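Local coordinates for beta-lactamase-related domain-containing protein (Bacteroides dorei DSM 17855, PDB 5TGF) that is a putative serine beta-lactamase-related hydrolase, its substrate not established, from a family whose members typically use an SxxK serine, at residues Thr107-Asp120 with Val129-Pro141. Numbering follows the deposited sequence. Where two conformers were deposited one is given.
Sequences TSGVRPYLPAPRVD and VTEILSLDTVFTP
Around G109 the two segments run close and antiparallel, yet a single direct backbone bond joins them, V138 N to G109 O (2.8 Å). Water 1 donates to both S108 O and F139 O, while water 2 accepts from R111 N and donates to D136 O, so solvent fills out the pairing on both sides of that bond. The F139 ring lies over G109, whose CA sits 3.6 Å from the ring centroid in a CH-pi contact; F139 CG lies between its backbone N and carbonyl carbon (chi1 54°), which carries the ring over G109. Further along, L135 is the hub: CD1 meets L114 CD2 at 3.9 Å with the side chains at about a right angle, and L135 CD2 meets the P115 ring at CG. At the far end R118 grips E131 side-on, NE to the syn lone pair of OE2 (3.2 Å, 177°) and NH2 to OE1 (2.9 Å), the guanidinium and carboxylate planes 24° apart. E131 OE1 also takes a hydrogen bond from Y122. The loop is thus tied to helix 125-133 by the salt bridge and to the chain after it by V138-G109 and the waters, with L135 packed between; R118 and Y122 probably keep the E131 carboxylate ionised and fix its rotation.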
ATOM      1  N   THR A 107       9.177  -9.985   3.714  1.00 12.21           N
ATOM      2  CA  THR A 107      10.000 -11.195   3.722  1.00 14.37           C
ATOM      3  C   THR A 107      11.287 -10.986   4.546  1.00 16.76           C
ATOM      4  O   THR A 107      12.185 -11.805   4.477  1.00 17.76           O
ATOM      5  CB  THR A 107      10.346 -11.709   2.324  1.00 14.73           C
ATOM      6  OG1 THR A 107      11.016 -10.690   1.564  1.00 16.29           O
ATOM      7  CG2 THR A 107       9.102 -12.136   1.590  1.00 16.18           C
ATOM      8  N   SER A 108      11.313  -9.968   5.401  1.00 15.64           N
ATOM      9  CA  SER A 108      12.517  -9.634   6.168  1.00 15.51           C
ATOM     10  C   SER A 108      12.747 -10.512   7.403  1.00 16.14           C
ATOM     11  O   SER A 108      13.897 -10.643   7.855  1.00 16.68           O
ATOM     12  CB  SER A 108      12.487  -8.179   6.600  1.00 15.92           C
ATOM     13  OG  SER A 108      11.496  -7.932   7.586  1.00 15.08           O
ATOM     14  N   GLY A 109      11.657 -11.029   7.977  1.00 14.04           N
ATOM     15  CA  GLY A 109      11.667 -11.669   9.290  1.00 16.12           C
ATOM     16  C   GLY A 109      11.696 -10.751  10.485  1.00 17.45           C
ATOM     17  O   GLY A 109      11.837 -11.223  11.623  1.00 19.69           O
ATOM     18  N   VAL A 110      11.559  -9.443  10.263  1.00 16.10           N
ATOM     19  CA  VAL A 110      11.392  -8.506  11.363  1.00 15.23           C
ATOM     20  C   VAL A 110      10.010  -8.737  12.009  1.00 16.36           C
ATOM     21  O   VAL A 110       9.037  -9.067  11.333  1.00 15.71           O
ATOM     22  CB  VAL A 110      11.560  -7.060  10.889  1.00 14.38           C
ATOM     23  CG1 VAL A 110      11.236  -6.062  12.001  1.00 16.32           C
ATOM     24  CG2 VAL A 110      12.972  -6.854  10.374  1.00 14.79           C
ATOM     25  N   ARG A 111       9.940  -8.609  13.328  1.00 16.76           N
ATOM     26  CA  ARG A 111       8.665  -8.827  14.022  1.00 16.87           C
ATOM     27  C   ARG A 111       7.582  -7.904  13.381  1.00 15.26           C
ATOM     28  O   ARG A 111       7.895  -6.752  13.088  1.00 14.40           O
ATOM     29  CB  ARG A 111       8.857  -8.473  15.490  1.00 17.27           C
ATOM     30  CG  ARG A 111       7.772  -8.978  16.399  1.00 18.09           C
ATOM     31  CD  ARG A 111       7.913  -8.365  17.781  1.00 20.54           C
ATOM     32  NE  ARG A 111       6.689  -8.608  18.521  1.00 24.01           N
ATOM     33  CZ  ARG A 111       6.505  -9.617  19.356  1.00 26.20           C
ATOM     34  NH1 ARG A 111       7.512 -10.419  19.645  1.00 28.27           N
ATOM     35  NH2 ARG A 111       5.319  -9.802  19.927  1.00 28.65           N
ATOM     36  N   PRO A 112       6.346  -8.391  13.178  1.00 15.99           N
ATOM     37  CA  PRO A 112       5.324  -7.534  12.571  1.00 15.64           C
ATOM     38  C   PRO A 112       5.012  -6.214  13.286  1.00 17.29           C
ATOM     39  O   PRO A 112       4.896  -5.183  12.622  1.00 17.00           O
ATOM     40  CB  PRO A 112       4.080  -8.423  12.558  1.00 17.31           C
ATOM     41  CG  PRO A 112       4.630  -9.827  12.449  1.00 17.36           C
ATOM     42  CD  PRO A 112       5.863  -9.775  13.321  1.00 16.97           C
ATOM     43  N   TYR A 113       4.779  -6.282  14.591  1.00 15.12           N
ATOM     44  CA  TYR A 113       4.414  -5.114  15.410  1.00 14.70           C
ATOM     45  C   TYR A 113       5.138  -5.172  16.754  1.00 15.47           C
ATOM     46  O   TYR A 113       5.679  -6.224  17.130  1.00 16.41           O
ATOM     47  CB  TYR A 113       2.892  -5.036  15.595  1.00 14.12           C
ATOM     48  CG  TYR A 113       2.189  -4.931  14.268  1.00 15.18           C
ATOM     49  CD1 TYR A 113       2.198  -3.719  13.541  1.00 17.90           C
ATOM     50  CD2 TYR A 113       1.658  -6.054  13.659  1.00 15.50           C
ATOM     51  CE1 TYR A 113       1.624  -3.639  12.290  1.00 16.93           C
ATOM     52  CE2 TYR A 113       1.115  -5.994  12.389  1.00 16.10           C
ATOM     53  CZ  TYR A 113       1.103  -4.785  11.696  1.00 16.52           C
ATOM     54  OH  TYR A 113       0.582  -4.731  10.411  1.00 15.62           O
ATOM     55  N   LEU A 114       5.222  -4.042  17.451  1.00 15.02           N
ATOM     56  CA  LEU A 114       5.898  -4.056  18.773  1.00 17.61           C
ATOM     57  C   LEU A 114       5.163  -5.064  19.715  1.00 15.90           C
ATOM     58  O   LEU A 114       3.975  -5.263  19.559  1.00 14.26           O
ATOM     59  CB  LEU A 114       5.928  -2.662  19.393  1.00 15.58           C
ATOM     60  CG  LEU A 114       6.739  -1.576  18.673  1.00 16.46           C
ATOM     61  CD1 LEU A 114       6.676  -0.315  19.527  1.00 17.96           C
ATOM     62  CD2 LEU A 114       8.176  -1.953  18.405  1.00 17.37           C
ATOM     63  N   PRO A 115       5.881  -5.678  20.681  1.00 17.05           N
ATOM     64  CA  PRO A 115       5.232  -6.541  21.666  1.00 16.09           C
ATOM     65  C   PRO A 115       4.239  -5.787  22.570  1.00 16.87           C
ATOM     66  O   PRO A 115       4.481  -4.645  23.011  1.00 16.55           O
ATOM     67  CB  PRO A 115       6.379  -7.078  22.499  1.00 16.58           C
ATOM     68  CG  PRO A 115       7.642  -6.605  21.891  1.00 18.14           C
ATOM     69  CD  PRO A 115       7.289  -5.434  21.019  1.00 18.73           C
ATOM     70  N   ALA A 116       3.113  -6.417  22.792  1.00 16.88           N
ATOM     71  CA  ALA A 116       2.051  -5.824  23.587  1.00 19.64           C
ATOM     72  C   ALA A 116       2.553  -5.543  25.022  1.00 20.26           C
ATOM     73  O   ALA A 116       3.423  -6.249  25.530  1.00 19.72           O
ATOM     74  CB  ALA A 116       0.836  -6.747  23.585  1.00 22.45           C
ATOM     75  N   PRO A 117       2.130  -4.419  25.618  1.00 17.14           N
ATOM     76  CA  PRO A 117       1.083  -3.531  25.147  1.00 17.87           C
ATOM     77  C   PRO A 117       1.606  -2.330  24.351  1.00 17.10           C
ATOM     78  O   PRO A 117       0.827  -1.404  24.080  1.00 15.90           O
ATOM     79  CB  PRO A 117       0.446  -3.046  26.454  1.00 19.06           C
ATOM     80  CG  PRO A 117       1.582  -2.996  27.417  1.00 18.54           C
ATOM     81  CD  PRO A 117       2.507  -4.125  27.019  1.00 19.89           C
ATOM     82  N   ARG A 118       2.881  -2.344  23.984  1.00 17.08           N
ATOM     83  CA  ARG A 118       3.516  -1.234  23.261  1.00 18.97           C
ATOM     84  C   ARG A 118       2.912  -1.136  21.836  1.00 20.16           C
ATOM     85  O   ARG A 118       2.513  -2.153  21.242  1.00 18.52           O
ATOM     86  CB  ARG A 118       5.033  -1.422  23.174  1.00 23.63           C
ATOM     87  CG  ARG A 118       5.861  -0.905  24.369  1.00 35.08           C
ATOM     88  CD  ARG A 118       6.145   0.630  24.332  1.00 41.48           C
ATOM     89  NE  ARG A 118       6.745   1.165  23.084  1.00 44.42           N
ATOM     90  CZ  ARG A 118       6.288   2.215  22.366  1.00 51.31           C
ATOM     91  NH1 ARG A 118       5.216   2.907  22.734  1.00 47.10           N
ATOM     92  NH2 ARG A 118       6.909   2.598  21.250  1.00 47.57           N
ATOM     93  N   VAL A 119       2.809   0.081  21.317  1.00 17.65           N
ATOM     94  CA  VAL A 119       2.389   0.303  19.929  1.00 19.08           C
ATOM     95  C   VAL A 119       3.323   1.338  19.280  1.00 17.62           C
ATOM     96  O   VAL A 119       3.589   2.381  19.875  1.00 17.30           O
ATOM     97  CB  VAL A 119       0.978   0.882  19.854  1.00 20.68           C
ATOM     98  CG1 VAL A 119       0.537   0.989  18.392  1.00 21.98           C
ATOM     99  CG2 VAL A 119      -0.002   0.022  20.644  1.00 24.26           C
ATOM    100  N   ASP A 120       3.869   1.037  18.115  1.00 17.11           N
ATOM    101  CA  ASP A 120       4.721   2.020  17.391  1.00 15.29           C
ATOM    102  C   ASP A 120       3.838   3.105  16.788  1.00 14.75           C
ATOM    103  O   ASP A 120       3.169   2.842  15.789  1.00 13.97           O
ATOM    104  CB  ASP A 120       5.518   1.345  16.255  1.00 15.27           C
ATOM    105  CG  ASP A 120       6.366   2.342  15.436  1.00 17.04           C
ATOM    106  OD1 ASP A 120       6.036   3.555  15.428  1.00 17.04           O
ATOM    107  OD2 ASP A 120       7.366   1.917  14.776  1.00 16.11           O
ATOM    108  N   VAL A 129      13.230   3.237  14.862  1.00 18.32           N
ATOM    109  CA  VAL A 129      14.173   2.207  14.454  1.00 20.13           C
ATOM    110  C   VAL A 129      15.109   1.757  15.590  1.00 19.88           C
ATOM    111  O   VAL A 129      15.496   0.599  15.648  1.00 18.12           O
ATOM    112  CB  VAL A 129      14.972   2.664  13.212  1.00 25.21           C
ATOM    113  CG1 VAL A 129      16.146   1.748  12.977  1.00 28.86           C
ATOM    114  CG2 VAL A 129      14.082   2.688  11.994  1.00 22.71           C
ATOM    115  N   THR A 130      15.440   2.666  16.499  1.00 19.25           N
ATOM    116  CA  THR A 130      16.129   2.307  17.749  1.00 21.97           C
ATOM    117  C   THR A 130      15.366   1.278  18.571  1.00 20.66           C
ATOM    118  O   THR A 130      15.951   0.314  19.067  1.00 17.99           O
ATOM    119  CB  THR A 130      16.400   3.555  18.613  1.00 24.12           C
ATOM    120  OG1 THR A 130      17.174   4.480  17.847  1.00 23.21           O
ATOM    121  CG2 THR A 130      17.204   3.167  19.877  1.00 27.12           C
ATOM    122  N   GLU A 131      14.059   1.438  18.703  1.00 20.95           N
ATOM    123  CA  GLU A 131      13.262   0.429  19.415  1.00 21.53           C
ATOM    124  C   GLU A 131      13.178  -0.894  18.639  1.00 21.61           C
ATOM    125  O   GLU A 131      13.302  -1.975  19.228  1.00 23.20           O
ATOM    126  CB  GLU A 131      11.876   0.928  19.733  1.00 24.67           C
ATOM    127  CG  GLU A 131      11.050  -0.128  20.469  1.00 30.01           C
ATOM    128  CD  GLU A 131       9.941   0.439  21.322  1.00 31.78           C
ATOM    129  OE1 GLU A 131       9.635   1.653  21.172  1.00 40.13           O
ATOM    130  OE2 GLU A 131       9.358  -0.334  22.124  1.00 31.78           O
ATOM    131  N   ILE A 132      13.032  -0.821  17.316  1.00 16.58           N
ATOM    132  CA  ILE A 132      12.951  -2.041  16.519  1.00 18.12           C
ATOM    133  C   ILE A 132      14.283  -2.826  16.571  1.00 17.55           C
ATOM    134  O   ILE A 132      14.286  -4.058  16.550  1.00 18.97           O
ATOM    135  CB  ILE A 132      12.528  -1.731  15.072  1.00 17.31           C
ATOM    136  CG1 ILE A 132      11.117  -1.136  15.067  1.00 16.11           C
ATOM    137  CG2 ILE A 132      12.640  -2.985  14.183  1.00 18.51           C
ATOM    138  CD1 ILE A 132      10.840  -0.325  13.815  1.00 18.16           C
ATOM    139  N   LEU A 133      15.390  -2.108  16.689  1.00 18.50           N
ATOM    140  CA  LEU A 133      16.722  -2.729  16.703  1.00 20.51           C
ATOM    141  C   LEU A 133      16.857  -3.731  17.856  1.00 20.61           C
ATOM    142  O   LEU A 133      17.516  -4.733  17.703  1.00 21.34           O
ATOM    143  CB  LEU A 133      17.818  -1.661  16.782  1.00 22.25           C
ATOM    144  CG  LEU A 133      19.269  -2.138  16.994  1.00 25.09           C
ATOM    145  CD1 LEU A 133      19.718  -3.053  15.872  1.00 26.08           C
ATOM    146  CD2 LEU A 133      20.194  -0.954  17.119  1.00 29.11           C
ATOM    147  N   SER A 134      16.185  -3.479  18.975  1.00 22.41           N
ATOM    148  CA  SER A 134      16.253  -4.345  20.162  1.00 22.90           C
ATOM    149  C   SER A 134      15.518  -5.682  20.018  1.00 25.51           C
ATOM    150  O   SER A 134      15.731  -6.568  20.813  1.00 26.87           O
ATOM    151  CB  SER A 134      15.710  -3.593  21.395  1.00 26.18           C
ATOM    152  OG  SER A 134      14.287  -3.460  21.316  1.00 29.01           O
ATOM    153  N   LEU A 135      14.675  -5.843  19.000  1.00 21.88           N
ATOM    154  CA  LEU A 135      13.781  -6.997  18.899  1.00 19.99           C
ATOM    155  C   LEU A 135      14.425  -8.139  18.116  1.00 21.69           C
ATOM    156  O   LEU A 135      14.977  -7.949  17.041  1.00 19.87           O
ATOM    157  CB  LEU A 135      12.452  -6.612  18.213  1.00 20.70           C
ATOM    158  CG  LEU A 135      11.601  -5.535  18.907  1.00 22.72           C
ATOM    159  CD1 LEU A 135      10.431  -5.127  18.013  1.00 22.76           C
ATOM    160  CD2 LEU A 135      11.134  -5.965  20.298  1.00 24.92           C
ATOM    161  N   ASP A 136      14.276  -9.344  18.637  1.00 24.73           N
ATOM    162  CA  ASP A 136      14.644 -10.549  17.912  1.00 28.00           C
ATOM    163  C   ASP A 136      13.830 -10.679  16.622  1.00 27.11           C
ATOM    164  O   ASP A 136      12.639 -10.258  16.534  1.00 24.09           O
ATOM    165  CB  ASP A 136      14.330 -11.802  18.747  1.00 32.51           C
ATOM    166  CG  ASP A 136      15.173 -11.912  20.006  1.00 40.57           C
ATOM    167  OD1 ASP A 136      16.327 -11.417  20.034  1.00 40.62           O
ATOM    168  OD2 ASP A 136      14.679 -12.561  20.957  1.00 48.09           O
ATOM    169  N   THR A 137      14.470 -11.291  15.639  1.00 25.69           N
ATOM    170  CA  THR A 137      13.799 -11.636  14.407  1.00 27.25           C
ATOM    171  C   THR A 137      12.954 -12.885  14.595  1.00 26.03           C
ATOM    172  O   THR A 137      13.077 -13.578  15.583  1.00 25.97           O
ATOM    173  CB  THR A 137      14.794 -11.854  13.264  1.00 27.98           C
ATOM    174  OG1 THR A 137      15.756 -12.852  13.627  1.00 27.66           O
ATOM    175  CG2 THR A 137      15.488 -10.552  12.927  1.00 30.28           C
ATOM    176  N   VAL A 138      12.067 -13.147  13.648  1.00 23.82           N
ATOM    177  CA  VAL A 138      11.189 -14.307  13.780  0.59 24.60           C
ATOM    178  C   VAL A 138      11.553 -15.413  12.791  1.00 23.48           C
ATOM    179  O   VAL A 138      11.174 -16.548  12.994  1.00 22.57           O
ATOM    180  CB  VAL A 138       9.703 -13.903  13.703  0.59 24.34           C
ATOM    181  CG1 VAL A 138       9.312 -13.146  14.980  0.59 24.19           C
ATOM    182  CG2 VAL A 138       9.428 -13.078  12.449  0.59 21.73           C
ATOM    183  N   PHE A 139      12.361 -15.088  11.785  1.00 22.11           N
ATOM    184  CA  PHE A 139      12.886 -16.058  10.811  1.00 21.52           C
ATOM    185  C   PHE A 139      13.936 -15.405   9.942  1.00 23.24           C
ATOM    186  O   PHE A 139      14.088 -14.172   9.919  1.00 19.32           O
ATOM    187  CB  PHE A 139      11.800 -16.713   9.909  1.00 21.75           C
ATOM    188  CG  PHE A 139      10.923 -15.725   9.167  1.00 17.76           C
ATOM    189  CD1 PHE A 139      11.363 -15.127   7.996  1.00 16.62           C
ATOM    190  CD2 PHE A 139       9.665 -15.383   9.665  1.00 18.97           C
ATOM    191  CE1 PHE A 139      10.571 -14.195   7.322  1.00 17.50           C
ATOM    192  CE2 PHE A 139       8.826 -14.504   8.964  1.00 18.72           C
ATOM    193  CZ  PHE A 139       9.298 -13.887   7.802  1.00 18.44           C
ATOM    194  N   THR A 140      14.673 -16.256   9.233  1.00 21.63           N
ATOM    195  CA  THR A 140      15.750 -15.827   8.347  1.00 22.58           C
ATOM    196  C   THR A 140      15.202 -15.095   7.144  1.00 19.51           C
ATOM    197  O   THR A 140      14.252 -15.586   6.520  1.00 23.65           O
ATOM    198  CB  THR A 140      16.555 -17.054   7.861  1.00 26.34           C
ATOM    199  OG1 THR A 140      17.136 -17.697   8.995  1.00 26.41           O
ATOM    200  CG2 THR A 140      17.658 -16.657   6.905  1.00 29.46           C
ATOM    201  N   PRO A 141      15.810 -13.948   6.777  1.00 21.70           N
ATOM    202  CA  PRO A 141      15.304 -13.172   5.648  1.00 22.36           C
ATOM    203  C   PRO A 141      15.198 -13.947   4.343  1.00 21.51           C
ATOM    204  O   PRO A 141      16.049 -14.782   4.004  1.00 20.42           O
ATOM    205  CB  PRO A 141      16.318 -12.026   5.503  1.00 22.80           C
ATOM    206  CG  PRO A 141      17.046 -11.951   6.790  1.00 24.08           C
ATOM    207  CD  PRO A 141      17.020 -13.329   7.366  1.00 26.41           C
TER
HETATM  208  O   HOH W   1      15.339 -11.735   9.842  1.00 20.38           O
HETATM  209  O   HOH W   2      12.389  -8.163  14.763  1.00 20.04           O
HETATM  210  O   HOH W   3      10.348 -10.604  18.339  1.00 31.27           O